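Local coordinates for protein integral membrane indolylacetylinositol arabinosyltransferase EmbC (Mycolicibacterium smegmatis, PDB 7BVE) that probably transfers arabinose units to build cell-wall arabinan as a membrane-embedded glycosyltransferase, and binds the drug ethambutol, at residues Thr66-Ala78 with Val133-His146. Sequence-based numbering, arbitrary orientation.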
ATOM      1  N   THR A  66       8.901  19.430 -36.306  1.00 15.07           N
ATOM      2  CA  THR A  66       7.574  19.960 -36.593  1.00 15.07           C
ATOM      3  C   THR A  66       7.184  19.818 -38.059  1.00 15.07           C
ATOM      4  O   THR A  66       6.050  20.145 -38.413  1.00 15.07           O
ATOM      5  CB  THR A  66       7.489  21.430 -36.174  1.00 15.07           C
ATOM      6  OG1 THR A  66       8.413  22.208 -36.938  1.00 15.07           O
ATOM      7  CG2 THR A  66       7.824  21.581 -34.715  1.00 15.07           C
ATOM      8  N   ASP A  67       8.081  19.316 -38.901  1.00 15.07           N
ATOM      9  CA  ASP A  67       7.944  19.294 -40.346  1.00 15.07           C
ATOM     10  C   ASP A  67       9.019  18.376 -40.897  1.00 15.07           C
ATOM     11  O   ASP A  67      10.118  18.328 -40.353  1.00 15.07           O
ATOM     12  CB  ASP A  67       8.095  20.706 -40.919  1.00 15.07           C
ATOM     13  CG  ASP A  67       7.974  20.748 -42.417  1.00 15.07           C
ATOM     14  OD1 ASP A  67       6.845  20.648 -42.928  1.00 15.07           O
ATOM     15  OD2 ASP A  67       9.016  20.886 -43.092  1.00 15.07           O
ATOM     16  N   LEU A  68       8.701  17.650 -41.962  1.00 15.07           N
ATOM     17  CA  LEU A  68       9.654  16.742 -42.580  1.00 15.07           C
ATOM     18  C   LEU A  68       9.284  16.569 -44.041  1.00 15.07           C
ATOM     19  O   LEU A  68       8.110  16.425 -44.372  1.00 15.07           O
ATOM     20  CB  LEU A  68       9.678  15.392 -41.858  1.00 15.07           C
ATOM     21  CG  LEU A  68      10.624  14.306 -42.361  1.00 15.07           C
ATOM     22  CD1 LEU A  68      12.045  14.777 -42.344  1.00 15.07           C
ATOM     23  CD2 LEU A  68      10.489  13.091 -41.494  1.00 15.07           C
ATOM     24  N   THR A  69      10.286  16.604 -44.914  1.00 15.07           N
ATOM     25  CA  THR A  69      10.040  16.557 -46.354  1.00 15.07           C
ATOM     26  C   THR A  69      11.249  15.929 -47.032  1.00 15.07           C
ATOM     27  O   THR A  69      12.326  16.526 -47.033  1.00 15.07           O
ATOM     28  CB  THR A  69       9.773  17.956 -46.903  1.00 15.07           C
ATOM     29  OG1 THR A  69       8.567  18.482 -46.339  1.00 15.07           O
ATOM     30  CG2 THR A  69       9.646  17.933 -48.411  1.00 15.07           C
ATOM     31  N   VAL A  70      11.073  14.752 -47.616  1.00 15.07           N
ATOM     32  CA  VAL A  70      12.135  14.086 -48.357  1.00 15.07           C
ATOM     33  C   VAL A  70      11.644  13.823 -49.776  1.00 15.07           C
ATOM     34  O   VAL A  70      10.452  13.606 -50.005  1.00 15.07           O
ATOM     35  CB  VAL A  70      12.597  12.800 -47.620  1.00 15.07           C
ATOM     36  CG1 VAL A  70      11.496  11.812 -47.469  1.00 15.07           C
ATOM     37  CG2 VAL A  70      13.778  12.149 -48.296  1.00 15.07           C
ATOM     38  N   THR A  71      12.555  13.919 -50.747  1.00 20.77           N
ATOM     39  CA  THR A  71      12.193  13.814 -52.160  1.00 20.77           C
ATOM     40  C   THR A  71      13.335  13.107 -52.886  1.00 20.77           C
ATOM     41  O   THR A  71      14.329  13.741 -53.228  1.00 20.77           O
ATOM     42  CB  THR A  71      11.932  15.192 -52.750  1.00 20.77           C
ATOM     43  OG1 THR A  71      10.873  15.828 -52.027  1.00 20.77           O
ATOM     44  CG2 THR A  71      11.535  15.097 -54.209  1.00 20.77           C
ATOM     45  N   VAL A  72      13.179  11.812 -53.136  1.00 24.46           N
ATOM     46  CA  VAL A  72      14.236  10.994 -53.727  1.00 24.46           C
ATOM     47  C   VAL A  72      13.981  10.821 -55.220  1.00 24.46           C
ATOM     48  O   VAL A  72      12.846  10.528 -55.610  1.00 24.46           O
ATOM     49  CB  VAL A  72      14.316   9.630 -53.026  1.00 24.46           C
ATOM     50  CG1 VAL A  72      15.380   8.771 -53.641  1.00 24.46           C
ATOM     51  CG2 VAL A  72      14.578   9.810 -51.556  1.00 24.46           C
ATOM     52  N   PRO A  73      14.979  10.980 -56.092  1.00 33.94           N
ATOM     53  CA  PRO A  73      14.768  10.672 -57.513  1.00 33.94           C
ATOM     54  C   PRO A  73      14.733   9.177 -57.817  1.00 33.94           C
ATOM     55  O   PRO A  73      14.723   8.346 -56.907  1.00 33.94           O
ATOM     56  CB  PRO A  73      15.954  11.359 -58.197  1.00 33.94           C
ATOM     57  CG  PRO A  73      16.993  11.418 -57.165  1.00 33.94           C
ATOM     58  CD  PRO A  73      16.286  11.610 -55.860  1.00 33.94           C
ATOM     59  N   CYS A  74      14.692   8.825 -59.103  1.00 46.58           N
ATOM     60  CA  CYS A  74      14.600   7.433 -59.535  1.00 46.58           C
ATOM     61  C   CYS A  74      15.951   6.728 -59.570  1.00 46.58           C
ATOM     62  O   CYS A  74      16.090   5.619 -59.048  1.00 46.58           O
ATOM     63  CB  CYS A  74      13.959   7.358 -60.919  1.00 46.58           C
ATOM     64  SG  CYS A  74      14.860   8.215 -62.221  1.00 46.58           S
ATOM     65  N   GLN A  75      16.951   7.350 -60.194  1.00 48.90           N
ATOM     66  CA  GLN A  75      18.254   6.725 -60.370  1.00 48.90           C
ATOM     67  C   GLN A  75      19.109   6.742 -59.111  1.00 48.90           C
ATOM     68  O   GLN A  75      20.250   6.271 -59.163  1.00 48.90           O
ATOM     69  CB  GLN A  75      19.007   7.407 -61.509  1.00 48.90           C
ATOM     70  CG  GLN A  75      18.353   7.230 -62.860  1.00 48.90           C
ATOM     71  CD  GLN A  75      18.273   5.779 -63.275  1.00 48.90           C
ATOM     72  OE1 GLN A  75      17.195   5.185 -63.294  1.00 48.90           O
ATOM     73  NE2 GLN A  75      19.416   5.196 -63.611  1.00 48.90           N
ATOM     74  N   ALA A  76      18.608   7.286 -58.001  1.00 44.40           N
ATOM     75  CA  ALA A  76      19.315   7.163 -56.734  1.00 44.40           C
ATOM     76  C   ALA A  76      19.332   5.719 -56.257  1.00 44.40           C
ATOM     77  O   ALA A  76      20.340   5.251 -55.718  1.00 44.40           O
ATOM     78  CB  ALA A  76      18.671   8.064 -55.685  1.00 44.40           C
ATOM     79  N   ALA A  77      18.243   4.989 -56.472  1.00 42.72           N
ATOM     80  CA  ALA A  77      18.145   3.594 -56.066  1.00 42.72           C
ATOM     81  C   ALA A  77      18.694   2.632 -57.102  1.00 42.72           C
ATOM     82  O   ALA A  77      18.318   1.459 -57.086  1.00 42.72           O
ATOM     83  CB  ALA A  77      16.693   3.232 -55.760  1.00 42.72           C
ATOM     84  N   ALA A  78      19.557   3.096 -58.008  1.00 43.82           N
ATOM     85  CA  ALA A  78      20.166   2.194 -58.977  1.00 43.82           C
ATOM     86  C   ALA A  78      21.205   1.304 -58.313  1.00 43.82           C
ATOM     87  O   ALA A  78      21.388   0.148 -58.712  1.00 43.82           O
ATOM     88  CB  ALA A  78      20.794   2.992 -60.117  1.00 43.82           C
ATOM     89  N   VAL A 133      10.138   0.996 -60.713  1.00 52.50           N
ATOM     90  CA  VAL A 133      10.785   2.211 -60.221  1.00 52.50           C
ATOM     91  C   VAL A 133      11.970   2.584 -61.104  1.00 52.50           C
ATOM     92  O   VAL A 133      12.161   3.755 -61.449  1.00 52.50           O
ATOM     93  CB  VAL A 133      11.197   2.035 -58.748  1.00 52.50           C
ATOM     94  CG1 VAL A 133      12.038   3.199 -58.267  1.00 52.50           C
ATOM     95  CG2 VAL A 133       9.975   1.917 -57.875  1.00 52.50           C
ATOM     96  N   LEU A 134      12.756   1.596 -61.532  1.00 55.12           N
ATOM     97  CA  LEU A 134      13.896   1.859 -62.421  1.00 55.12           C
ATOM     98  C   LEU A 134      13.489   2.101 -63.887  1.00 55.12           C
ATOM     99  O   LEU A 134      14.378   2.158 -64.745  1.00 55.12           O
ATOM    100  CB  LEU A 134      14.907   0.713 -62.361  1.00 55.12           C
ATOM    101  CG  LEU A 134      16.024   0.756 -61.312  1.00 55.12           C
ATOM    102  CD1 LEU A 134      16.865   2.008 -61.500  1.00 55.12           C
ATOM    103  CD2 LEU A 134      15.519   0.646 -59.883  1.00 55.12           C
ATOM    104  N   SER A 135      12.198   2.242 -64.180  1.00 58.36           N
ATOM    105  CA  SER A 135      11.706   2.607 -65.496  1.00 58.36           C
ATOM    106  C   SER A 135      12.077   4.059 -65.800  1.00 58.36           C
ATOM    107  O   SER A 135      12.491   4.800 -64.905  1.00 58.36           O
ATOM    108  CB  SER A 135      10.191   2.387 -65.537  1.00 58.36           C
ATOM    109  OG  SER A 135       9.529   3.250 -64.632  1.00 58.36           O
ATOM    110  N   PRO A 136      11.943   4.512 -67.055  1.00 57.47           N
ATOM    111  CA  PRO A 136      12.118   5.954 -67.322  1.00 57.47           C
ATOM    112  C   PRO A 136      11.038   6.854 -66.729  1.00 57.47           C
ATOM    113  O   PRO A 136      11.175   8.080 -66.802  1.00 57.47           O
ATOM    114  CB  PRO A 136      12.133   6.030 -68.854  1.00 57.47           C
ATOM    115  CG  PRO A 136      11.506   4.771 -69.316  1.00 57.47           C
ATOM    116  CD  PRO A 136      11.920   3.746 -68.315  1.00 57.47           C
ATOM    117  N   ASP A 137       9.976   6.296 -66.155  1.00 57.33           N
ATOM    118  CA  ASP A 137       9.005   7.046 -65.373  1.00 57.33           C
ATOM    119  C   ASP A 137       9.468   7.090 -63.915  1.00 57.33           C
ATOM    120  O   ASP A 137      10.643   6.846 -63.626  1.00 57.33           O
ATOM    121  CB  ASP A 137       7.614   6.430 -65.533  1.00 57.33           C
ATOM    122  CG  ASP A 137       7.061   6.618 -66.922  1.00 57.33           C
ATOM    123  OD1 ASP A 137       7.451   7.604 -67.577  1.00 57.33           O
ATOM    124  OD2 ASP A 137       6.237   5.788 -67.356  1.00 57.33           O
ATOM    125  N   CYS A 138       8.551   7.441 -63.007  1.00 54.03           N
ATOM    126  CA  CYS A 138       8.770   7.511 -61.556  1.00 54.03           C
ATOM    127  C   CYS A 138       9.849   8.539 -61.215  1.00 54.03           C
ATOM    128  O   CYS A 138      10.902   8.223 -60.677  1.00 54.03           O
ATOM    129  CB  CYS A 138       9.101   6.136 -60.967  1.00 54.03           C
ATOM    130  SG  CYS A 138       9.156   6.068 -59.175  1.00 54.03           S
ATOM    131  N   ARG A 139       9.562   9.792 -61.542  1.00 50.43           N
ATOM    132  CA  ARG A 139      10.558  10.845 -61.438  1.00 50.43           C
ATOM    133  C   ARG A 139      10.855  11.278 -60.007  1.00 50.43           C
ATOM    134  O   ARG A 139      11.867  11.947 -59.788  1.00 50.43           O
ATOM    135  CB  ARG A 139      10.107  12.048 -62.261  1.00 96.22           C
ATOM    136  CG  ARG A 139      10.068  11.767 -63.742  1.00 96.22           C
ATOM    137  CD  ARG A 139       9.804  13.028 -64.529  1.00 96.22           C
ATOM    138  NE  ARG A 139       8.492  13.586 -64.225  1.00 96.22           N
ATOM    139  CZ  ARG A 139       7.373  13.235 -64.848  1.00 96.22           C
ATOM    140  NH1 ARG A 139       7.407  12.323 -65.809  1.00 96.22           N
ATOM    141  NH2 ARG A 139       6.218  13.795 -64.511  1.00 96.22           N
ATOM    142  N   TYR A 140      10.025  10.923 -59.031  1.00 38.26           N
ATOM    143  CA  TYR A 140      10.260  11.371 -57.667  1.00 38.26           C
ATOM    144  C   TYR A 140       9.786  10.304 -56.695  1.00 38.26           C
ATOM    145  O   TYR A 140       9.198   9.295 -57.081  1.00 38.26           O
ATOM    146  CB  TYR A 140       9.548  12.693 -57.367  1.00 38.26           C
ATOM    147  CG  TYR A 140      10.059  13.881 -58.137  1.00 38.26           C
ATOM    148  CD1 TYR A 140      11.233  14.515 -57.768  1.00 38.26           C
ATOM    149  CD2 TYR A 140       9.361  14.372 -59.229  1.00 38.26           C
ATOM    150  CE1 TYR A 140      11.705  15.601 -58.467  1.00 38.26           C
ATOM    151  CE2 TYR A 140       9.821  15.456 -59.936  1.00 38.26           C
ATOM    152  CZ  TYR A 140      10.995  16.068 -59.551  1.00 38.26           C
ATOM    153  OH  TYR A 140      11.461  17.155 -60.254  1.00 38.26           O
ATOM    154  N   LEU A 141      10.081  10.541 -55.425  1.00 20.41           N
ATOM    155  CA  LEU A 141       9.565   9.781 -54.296  1.00 20.41           C
ATOM    156  C   LEU A 141       9.173  10.772 -53.203  1.00 20.41           C
ATOM    157  O   LEU A 141       9.726  10.784 -52.104  1.00 20.41           O
ATOM    158  CB  LEU A 141      10.567   8.716 -53.847  1.00 20.41           C
ATOM    159  CG  LEU A 141      10.284   7.738 -52.699  1.00 20.41           C
ATOM    160  CD1 LEU A 141       8.929   7.130 -52.848  1.00 20.41           C
ATOM    161  CD2 LEU A 141      11.343   6.656 -52.670  1.00 20.41           C
ATOM    162  N   THR A 142       8.313  11.716 -53.574  1.00 18.06           N
ATOM    163  CA  THR A 142       7.846  12.761 -52.675  1.00 18.06           C
ATOM    164  C   THR A 142       7.211  12.177 -51.417  1.00 18.06           C
ATOM    165  O   THR A 142       6.418  11.238 -51.480  1.00 18.06           O
ATOM    166  CB  THR A 142       6.838  13.638 -53.414  1.00 18.06           C
ATOM    167  OG1 THR A 142       7.430  14.120 -54.624  1.00 18.06           O
ATOM    168  CG2 THR A 142       6.426  14.821 -52.573  1.00 18.06           C
ATOM    169  N   PHE A 143       7.615  12.701 -50.264  1.00 15.07           N
ATOM    170  CA  PHE A 143       7.101  12.271 -48.974  1.00 15.07           C
ATOM    171  C   PHE A 143       7.007  13.492 -48.073  1.00 15.07           C
ATOM    172  O   PHE A 143       7.832  14.400 -48.171  1.00 15.07           O
ATOM    173  CB  PHE A 143       7.998  11.195 -48.358  1.00 15.07           C
ATOM    174  CG  PHE A 143       7.580  10.763 -46.991  1.00 15.07           C
ATOM    175  CD1 PHE A 143       6.561   9.856 -46.817  1.00 15.07           C
ATOM    176  CD2 PHE A 143       8.204  11.276 -45.872  1.00 15.07           C
ATOM    177  CE1 PHE A 143       6.179   9.467 -45.554  1.00 15.07           C
ATOM    178  CE2 PHE A 143       7.812  10.907 -44.620  1.00 15.07           C
ATOM    179  CZ  PHE A 143       6.809   9.997 -44.458  1.00 15.07           C
ATOM    180  N   THR A 144       5.994  13.520 -47.209  1.00 15.07           N
ATOM    181  CA  THR A 144       5.745  14.651 -46.329  1.00 15.07           C
ATOM    182  C   THR A 144       5.146  14.128 -45.033  1.00 15.07           C
ATOM    183  O   THR A 144       4.328  13.211 -45.050  1.00 15.07           O
ATOM    184  CB  THR A 144       4.796  15.664 -46.989  1.00 15.07           C
ATOM    185  OG1 THR A 144       5.287  16.013 -48.286  1.00 15.07           O
ATOM    186  CG2 THR A 144       4.715  16.936 -46.190  1.00 15.07           C
ATOM    187  N   ALA A 145       5.566  14.695 -43.903  1.00 15.07           N
ATOM    188  CA  ALA A 145       5.023  14.308 -42.610  1.00 15.07           C
ATOM    189  C   ALA A 145       4.659  15.543 -41.801  1.00 15.07           C
ATOM    190  O   ALA A 145       5.412  16.516 -41.770  1.00 15.07           O
ATOM    191  CB  ALA A 145       6.008  13.453 -41.821  1.00 15.07           C
ATOM    192  N   HIS A 146       3.496  15.499 -41.152  1.00 20.65           N
ATOM    193  CA  HIS A 146       3.023  16.574 -40.295  1.00 20.65           C
ATOM    194  C   HIS A 146       2.329  15.965 -39.088  1.00 20.65           C
ATOM    195  O   HIS A 146       2.271  14.745 -38.932  1.00 20.65           O
ATOM    196  CB  HIS A 146       2.052  17.507 -41.017  1.00 20.65           C
ATOM    197  CG  HIS A 146       2.658  18.255 -42.154  1.00 20.65           C
ATOM    198  ND1 HIS A 146       3.565  19.274 -41.971  1.00 20.65           N
ATOM    199  CD2 HIS A 146       2.458  18.162 -43.488  1.00 20.65           C
ATOM    200  CE1 HIS A 146       3.915  19.763 -43.145  1.00 20.65           C
ATOM    201  NE2 HIS A 146       3.258  19.107 -44.082  1.00 20.65           N
TER
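Val70 and Phe143 face each other as an antiparallel hydrogen-bonded pair and turn their side chains to the same side of the sheet. Val70 CG1 sits between the backbone N and the carbonyl carbon (chi1 61°), which brings it 3.7 Å from Phe143 CB and equally near CD2, against the root of the ring rather than its far end. Phe143 N bonds to Val70 O at 3.0 Å, while the return bond from Val70 N is weak. On the same face Leu68 CB meets Ala145 CB at 4.2 Å, and Val72 and Leu141 touch through their CB atoms.

The other face is more polar. Thr69 OG1 bonds weakly to Leu68 O (2.9 Å) in its own strand; across the strands it meets the methyl CG2 of Thr144, 4.2 Å away. Thr71 CG2 slants against the Tyr140 ring, 3.6 Å from CD1. At one end, Asp67 and His146 run alongside each other with carboxylate and imidazole planes 42° apart, and Asp67 OD1 comes 3.1 Å from His146 CE1. At the other, Leu134 CD1 lies 3.7 Å from Gln75 OE1 and near Ala78.

Strands 67-71 and 140-145 are neighbours in an antiparallel sheet of the concanavalin-like domain. Phe143 and Leu141 reach the second sheet from the buried apolar face. With two backbone bonds weak, the pairing rests also on van der Waals contact there.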